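Local coordinates for protein sulfoquinovosidase (Escherichia coli, PDB 5AEG) that hydrolyses sulfoquinovosyl diacylglycerides, and simpler sulfoquinovosides such as sulfoquinovosyl glycerol, to release sulfoquinovose, at residues A[451-456]-A[500-505]; A[467-472]-A[533-538]. All coordinates share one frame; numbering follows the deposited sequence.

Contact 1: residues A[451-456]-A[500-505]; sequences LFFMRA and LHHSDI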
loop_
_atom_site.group_PDB
_atom_site.type_symbol
_atom_site.label_atom_id
_atom_site.label_comp_id
_atom_site.label_asym_id
_atom_site.label_seq_id
_atom_site.Cartn_x
_atom_site.Cartn_y
_atom_site.Cartn_z
ATOM N N LEU A 451 2.243 -17.275 -0.432
ATOM C CA LEU A 451 2.225 -15.817 -0.094
ATOM C C LEU A 451 2.618 -14.971 -1.326
ATOM O O LEU A 451 3.771 -15.055 -1.820
ATOM C CB LEU A 451 3.144 -15.545 1.145
ATOM C CG LEU A 451 2.904 -14.061 1.472
ATOM C CD1 LEU A 451 1.685 -13.691 2.267
ATOM C CD2 LEU A 451 4.059 -13.097 1.370
ATOM N N PHE A 452 1.686 -14.190 -1.820
ATOM C CA PHE A 452 2.018 -13.175 -2.830
ATOM C C PHE A 452 2.036 -11.786 -2.207
ATOM O O PHE A 452 1.363 -11.502 -1.185
ATOM C CB PHE A 452 1.128 -13.238 -4.086
ATOM C CG PHE A 452 -0.270 -12.953 -3.866
ATOM C CD1 PHE A 452 -0.763 -11.643 -3.973
ATOM C CD2 PHE A 452 -1.143 -13.983 -3.633
ATOM C CE1 PHE A 452 -2.134 -11.402 -3.793
ATOM C CE2 PHE A 452 -2.467 -13.747 -3.406
ATOM C CZ PHE A 452 -2.980 -12.482 -3.511
ATOM N N PHE A 453 2.790 -10.911 -2.813
ATOM C CA PHE A 453 2.915 -9.579 -2.286
ATOM C C PHE A 453 2.770 -8.578 -3.413
ATOM O O PHE A 453 3.283 -8.837 -4.519
ATOM C CB PHE A 453 4.192 -9.402 -1.436
ATOM C CG PHE A 453 5.465 -9.865 -2.096
ATOM C CD1 PHE A 453 5.855 -11.178 -2.021
ATOM C CD2 PHE A 453 6.318 -8.937 -2.688
ATOM C CE1 PHE A 453 7.012 -11.613 -2.656
ATOM C CE2 PHE A 453 7.509 -9.346 -3.285
ATOM C CZ PHE A 453 7.849 -10.686 -3.246
ATOM N N MET A 454 2.134 -7.439 -3.107
ATOM C CA MET A 454 1.822 -6.428 -4.099
ATOM C C MET A 454 2.271 -5.085 -3.671
ATOM O O MET A 454 2.370 -4.801 -2.443
ATOM C CB MET A 454 0.239 -6.366 -4.266
ATOM C CG MET A 454 -0.299 -7.713 -4.665
ATOM S SD MET A 454 -2.021 -7.644 -5.193
ATOM C CE MET A 454 -1.926 -6.818 -6.781
ATOM N N ARG A 455 2.501 -4.184 -4.635
ATOM C CA ARG A 455 2.648 -2.797 -4.273
ATOM C C ARG A 455 1.401 -1.952 -4.506
ATOM O O ARG A 455 1.044 -1.172 -3.680
ATOM C CB ARG A 455 3.863 -2.114 -4.897
ATOM C CG ARG A 455 3.944 -1.972 -6.407
ATOM C CD ARG A 455 5.287 -1.286 -6.808
ATOM N NE ARG A 455 5.433 -1.558 -8.255
ATOM C CZ ARG A 455 5.173 -0.760 -9.294
ATOM N NH1 ARG A 455 4.856 0.488 -9.192
ATOM N NH2 ARG A 455 5.234 -1.242 -10.512
ATOM N N ALA A 456 0.803 -2.051 -5.690
ATOM C CA ALA A 456 -0.453 -1.374 -5.953
ATOM C C ALA A 456 -1.617 -1.918 -5.188
ATOM O O ALA A 456 -1.664 -3.116 -4.890
ATOM C CB ALA A 456 -0.742 -1.393 -7.456
ATOM N N LEU A 500 -0.588 -6.027 7.004
ATOM C CA LEU A 500 0.583 -6.813 6.672
ATOM C C LEU A 500 1.461 -6.081 5.665
ATOM O O LEU A 500 1.057 -5.947 4.507
ATOM C CB LEU A 500 0.164 -8.212 6.140
ATOM C CG LEU A 500 -0.781 -9.031 7.047
ATOM C CD1 LEU A 500 -1.247 -10.277 6.347
ATOM C CD2 LEU A 500 -0.077 -9.351 8.306
ATOM N N HIS A 501 2.673 -5.663 6.050
ATOM C CA HIS A 501 3.452 -4.723 5.274
ATOM C C HIS A 501 4.925 -5.004 5.445
ATOM O O HIS A 501 5.376 -5.120 6.558
ATOM C CB HIS A 501 3.178 -3.281 5.774
ATOM C CG HIS A 501 3.643 -2.186 4.880
ATOM N ND1 HIS A 501 4.762 -1.431 5.136
ATOM C CD2 HIS A 501 3.064 -1.629 3.800
ATOM C CE1 HIS A 501 4.862 -0.463 4.254
ATOM N NE2 HIS A 501 3.804 -0.529 3.455
ATOM N N HIS A 502 5.668 -4.978 4.331
ATOM C CA HIS A 502 7.152 -5.004 4.375
ATOM C C HIS A 502 7.710 -4.181 3.268
ATOM O O HIS A 502 6.952 -3.548 2.448
ATOM C CB HIS A 502 7.697 -6.473 4.333
ATOM C CG HIS A 502 7.624 -7.139 2.986
ATOM N ND1 HIS A 502 6.445 -7.535 2.403
ATOM C CD2 HIS A 502 8.594 -7.447 2.094
ATOM C CE1 HIS A 502 6.691 -8.153 1.262
ATOM N NE2 HIS A 502 7.975 -8.017 1.000
ATOM N N SER A 503 9.029 -4.059 3.305
ATOM C CA SER A 503 9.755 -3.291 2.319
ATOM C C SER A 503 10.980 -4.106 1.821
ATOM O O SER A 503 11.444 -5.080 2.470
ATOM C CB SER A 503 10.152 -1.914 2.839
ATOM O OG SER A 503 11.054 -2.025 4.009
ATOM N N ASP A 504 11.461 -3.696 0.641
ATOM C CA ASP A 504 12.751 -4.223 0.120
ATOM C C ASP A 504 13.923 -3.878 1.111
ATOM O O ASP A 504 14.164 -2.695 1.399
ATOM C CB ASP A 504 13.086 -3.592 -1.241
ATOM C CG ASP A 504 12.065 -3.916 -2.334
ATOM O OD1 ASP A 504 11.661 -5.086 -2.549
ATOM O OD2 ASP A 504 11.597 -2.924 -2.935
ATOM N N ILE A 505 14.573 -4.876 1.662
ATOM C CA ILE A 505 15.702 -4.644 2.516
ATOM C C ILE A 505 16.838 -4.036 1.659
ATOM O O ILE A 505 17.348 -4.682 0.757
ATOM C CB ILE A 505 16.211 -5.902 3.229
ATOM C CG1 ILE A 505 15.179 -6.386 4.219
ATOM C CG2 ILE A 505 17.496 -5.532 3.940
ATOM C CD1 ILE A 505 15.350 -7.768 4.827
#
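Phe453 and His502 form a T-shaped (edge-to-face) pair in which the imidazole points its CE1-NE2 edge at one face of the phenyl ring. The ring centroids lie 5.4 Å apart and the planes are inclined at 72°, so the two rings stand nearly upright to each other. The approach is off-centre. His502 CE1 lies 3.9 Å from Phe453 CB, which sits in the imidazole plane, and His502 NE2 is 4.1 Å from Phe453 CD2, above the rim of the phenyl ring. Both first torsions set CG between the backbone N and the carbonyl carbon (chi1 51° for Phe453, 75° for His502), and this brings the rings together although the backbones stay well apart, 9.0 Å from Phe453 CA to His501 CA. Against the phenyl ring this edge only packs; the hydrogen bond of His502 NE2 is with Arg535 NE, which helps fix the imidazole's rotation. Strands 451-454 and 501-505 are not neighbours in the parallel sheet; strand 468-469 runs between them, with Met467 touching both aromatic residues. Side chains meeting across an intervening strand in this way are characteristic of the interior of a TIM barrel, here the catalytic domain of family GH31.

Contact 2: residues A[467-472]-A[533-538]; sequences MMWAGD and MMRTHE. With CA (calcium ion), chain D.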
loop_
_atom_site.group_PDB
_atom_site.type_symbol
_atom_site.label_atom_id
_atom_site.label_comp_id
_atom_site.label_asym_id
_atom_site.label_seq_id
_atom_site.Cartn_x
_atom_site.Cartn_y
_atom_site.Cartn_z
ATOM N N MET A 467 -0.313 -9.691 1.202
ATOM C CA MET A 467 0.804 -8.907 1.799
ATOM C C MET A 467 1.064 -7.726 0.950
ATOM O O MET A 467 1.147 -7.872 -0.310
ATOM C CB MET A 467 2.064 -9.782 1.854
ATOM C CG MET A 467 3.323 -9.036 2.193
ATOM S SD MET A 467 3.478 -8.353 3.865
ATOM C CE MET A 467 3.766 -9.900 4.757
ATOM N N MET A 468 1.183 -6.545 1.570
ATOM C CA MET A 468 1.622 -5.380 0.851
ATOM C C MET A 468 3.149 -5.235 1.019
ATOM O O MET A 468 3.722 -5.547 2.057
ATOM C CB MET A 468 0.909 -4.076 1.271
ATOM C CG MET A 468 -0.589 -4.133 1.257
ATOM S SD MET A 468 -1.277 -4.614 -0.299
ATOM C CE MET A 468 -0.590 -3.509 -1.472
ATOM N N TRP A 469 3.802 -4.750 -0.051
ATOM C CA TRP A 469 5.172 -4.252 0.075
ATOM C C TRP A 469 5.198 -2.803 -0.335
ATOM O O TRP A 469 4.446 -2.363 -1.217
ATOM C CB TRP A 469 6.255 -5.143 -0.530
ATOM C CG TRP A 469 7.040 -4.645 -1.720
ATOM C CD1 TRP A 469 8.254 -4.000 -1.718
ATOM C CD2 TRP A 469 6.698 -4.842 -3.111
ATOM N NE1 TRP A 469 8.623 -3.727 -3.004
ATOM C CE2 TRP A 469 7.660 -4.188 -3.862
ATOM C CE3 TRP A 469 5.587 -5.405 -3.763
ATOM C CZ2 TRP A 469 7.609 -4.141 -5.290
ATOM C CZ3 TRP A 469 5.548 -5.383 -5.145
ATOM C CH2 TRP A 469 6.520 -4.694 -5.884
ATOM N N ALA A 470 6.185 -2.094 0.200
ATOM C CA ALA A 470 6.241 -0.661 0.030
ATOM C C ALA A 470 6.743 -0.143 -1.336
ATOM O O ALA A 470 6.938 1.032 -1.491
ATOM C CB ALA A 470 7.077 -0.061 1.142
ATOM N N GLY A 471 6.897 -1.025 -2.302
ATOM C CA GLY A 471 7.256 -0.587 -3.630
ATOM C C GLY A 471 8.672 -0.054 -3.691
ATOM O O GLY A 471 9.491 -0.499 -2.928
ATOM N N ASP A 472 8.876 0.962 -4.537
ATOM C CA ASP A 472 10.250 1.497 -4.890
ATOM C C ASP A 472 10.619 2.598 -3.975
ATOM O O ASP A 472 10.140 3.690 -4.119
ATOM C CB ASP A 472 10.341 2.043 -6.342
ATOM C CG ASP A 472 9.214 3.156 -6.689
ATOM O OD1 ASP A 472 8.055 2.600 -6.704
ATOM O OD2 ASP A 472 9.400 4.486 -6.897
ATOM N N MET A 533 7.850 -9.514 7.667
ATOM C CA MET A 533 8.464 -10.284 6.566
ATOM C C MET A 533 9.808 -9.651 6.242
ATOM O O MET A 533 9.880 -8.439 6.132
ATOM C CB MET A 533 7.522 -10.310 5.348
ATOM C CG MET A 533 8.090 -11.067 4.165
ATOM S SD MET A 533 6.822 -11.276 2.940
ATOM C CE MET A 533 7.841 -11.854 1.571
ATOM N N MET A 534 10.810 -10.481 6.078
ATOM C CA MET A 534 12.139 -10.097 5.689
ATOM C C MET A 534 12.440 -10.599 4.264
ATOM O O MET A 534 12.401 -11.817 4.022
ATOM C CB MET A 534 13.190 -10.705 6.611
ATOM C CG MET A 534 13.112 -10.157 8.042
ATOM S SD MET A 534 14.529 -10.598 9.034
ATOM C CE MET A 534 15.916 -9.580 8.429
ATOM N N ARG A 535 12.726 -9.668 3.342
ATOM C CA ARG A 535 12.957 -10.034 1.922
ATOM C C ARG A 535 13.847 -8.977 1.326
ATOM O O ARG A 535 13.579 -7.776 1.524
ATOM C CB ARG A 535 11.634 -10.130 1.138
ATOM C CG ARG A 535 11.897 -10.452 -0.354
ATOM C CD ARG A 535 10.673 -10.369 -1.203
ATOM N NE ARG A 535 9.984 -9.041 -1.078
ATOM C CZ ARG A 535 10.417 -7.928 -1.651
ATOM N NH1 ARG A 535 11.560 -7.881 -2.382
ATOM N NH2 ARG A 535 9.766 -6.770 -1.483
ATOM N N THR A 536 14.947 -9.412 0.680
ATOM C CA THR A 536 15.852 -8.521 0.033
ATOM C C THR A 536 15.542 -8.295 -1.454
ATOM O O THR A 536 14.632 -8.947 -2.047
ATOM C CB THR A 536 17.300 -9.016 0.202
ATOM O OG1 THR A 536 17.577 -10.061 -0.696
ATOM C CG2 THR A 536 17.603 -9.481 1.628
ATOM N N HIS A 537 16.196 -7.299 -1.995
ATOM C CA HIS A 537 16.075 -6.961 -3.423
ATOM C C HIS A 537 17.441 -6.548 -3.924
ATOM O O HIS A 537 18.142 -5.783 -3.265
ATOM C CB HIS A 537 15.114 -5.767 -3.645
ATOM C CG HIS A 537 14.467 -5.747 -5.011
ATOM N ND1 HIS A 537 15.171 -5.847 -6.196
ATOM C CD2 HIS A 537 13.153 -5.624 -5.387
ATOM C CE1 HIS A 537 14.362 -5.786 -7.227
ATOM N NE2 HIS A 537 13.123 -5.678 -6.768
ATOM N N GLU A 538 17.842 -7.037 -5.105
ATOM C CA GLU A 538 19.101 -6.519 -5.662
ATOM C C GLU A 538 19.075 -5.063 -6.106
ATOM O O GLU A 538 20.107 -4.387 -6.138
ATOM C CB GLU A 538 19.579 -7.394 -6.808
ATOM C CG GLU A 538 19.896 -8.832 -6.379
ATOM C CD GLU A 538 20.446 -9.707 -7.543
ATOM O OE1 GLU A 538 20.278 -9.320 -8.727
ATOM O OE2 GLU A 538 21.011 -10.823 -7.247
HETATM CA CA CA D . 10.014 5.895 -5.051
HETATM O O HOH W 1 12.230 5.491 -5.842
#
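A cation-pi contact joins Arg535 to Trp469, with no hydrogen bond between the two segments. Arg535 CZ stands 4.7 Å from the centroid of the indole's five-membered ring, only 17° off the ring normal, so the charge lies over the face. The guanidinium does not stack: its plane is turned 87° from the indole, and it comes edge-on with NH2 leading, Arg535 NH2 being 3.2 Å from Trp469 CD1. A bend at chi3 (54°), after an extended start to the chain, turns the guanidinium toward the indole.

Salt-bridge and hydrogen-bond partners come largely from outside the two segments. Asp504 joins both residues, its OD1 pairing with Arg535 NH2 and its OD2 accepting from Trp469 NE1, while Arg535 NH1 makes a weak bond to Thr536 O. An alanine in place of Trp469 would probably strip the guanidinium of its aromatic face and leave Asp504 OD2 without the indole N-H.

These residues project from strands 468-469 and 534-536 of the GH31 TIM barrel, near the C-terminal ends where the active site lies; the indole also touches Asp405, the nucleophile, and His537, which binds the substrate, packs on Asp504.

Apolar packing holds the segments together one layer deeper. Met467 is bent at chi2 and chi3, bringing its CE 3.8 Å from Met533 SD and equally near Met533 CB, whereas the Met533 chain is extended.

Metal coordination occupies the end of segment 467-472. Asp472, the inferred proton donor, binds calcium through backbone O and carboxylate OD2, each 2.4 Å from the ion; a water, Gln153, Gly154 and Asp481 also contribute ligands.

In the fold
Both contacts lie in the TIM-barrel domain, with centres about 5 Å apart, and their segments alternate along the chain: 451-456, 467-472, 500-505, then 533-538. The four corresponding strands belong to one parallel sheet, where 501-505 has 468-469 on one side and 534-536 on the other, so each contact reaches over a strand used by the other. Asp504, in a segment of contact 1, is shared with contact 2, and His502 O probably accepts from Ala470 N at 2.8 Å. The interlocked side chains line the barrel beneath the active site, with Trp469 against the nucleophile Asp405, while Asp472, the probable proton donor, and substrate-binding His537 follow in the loops beyond strands 468-469 and 534-536.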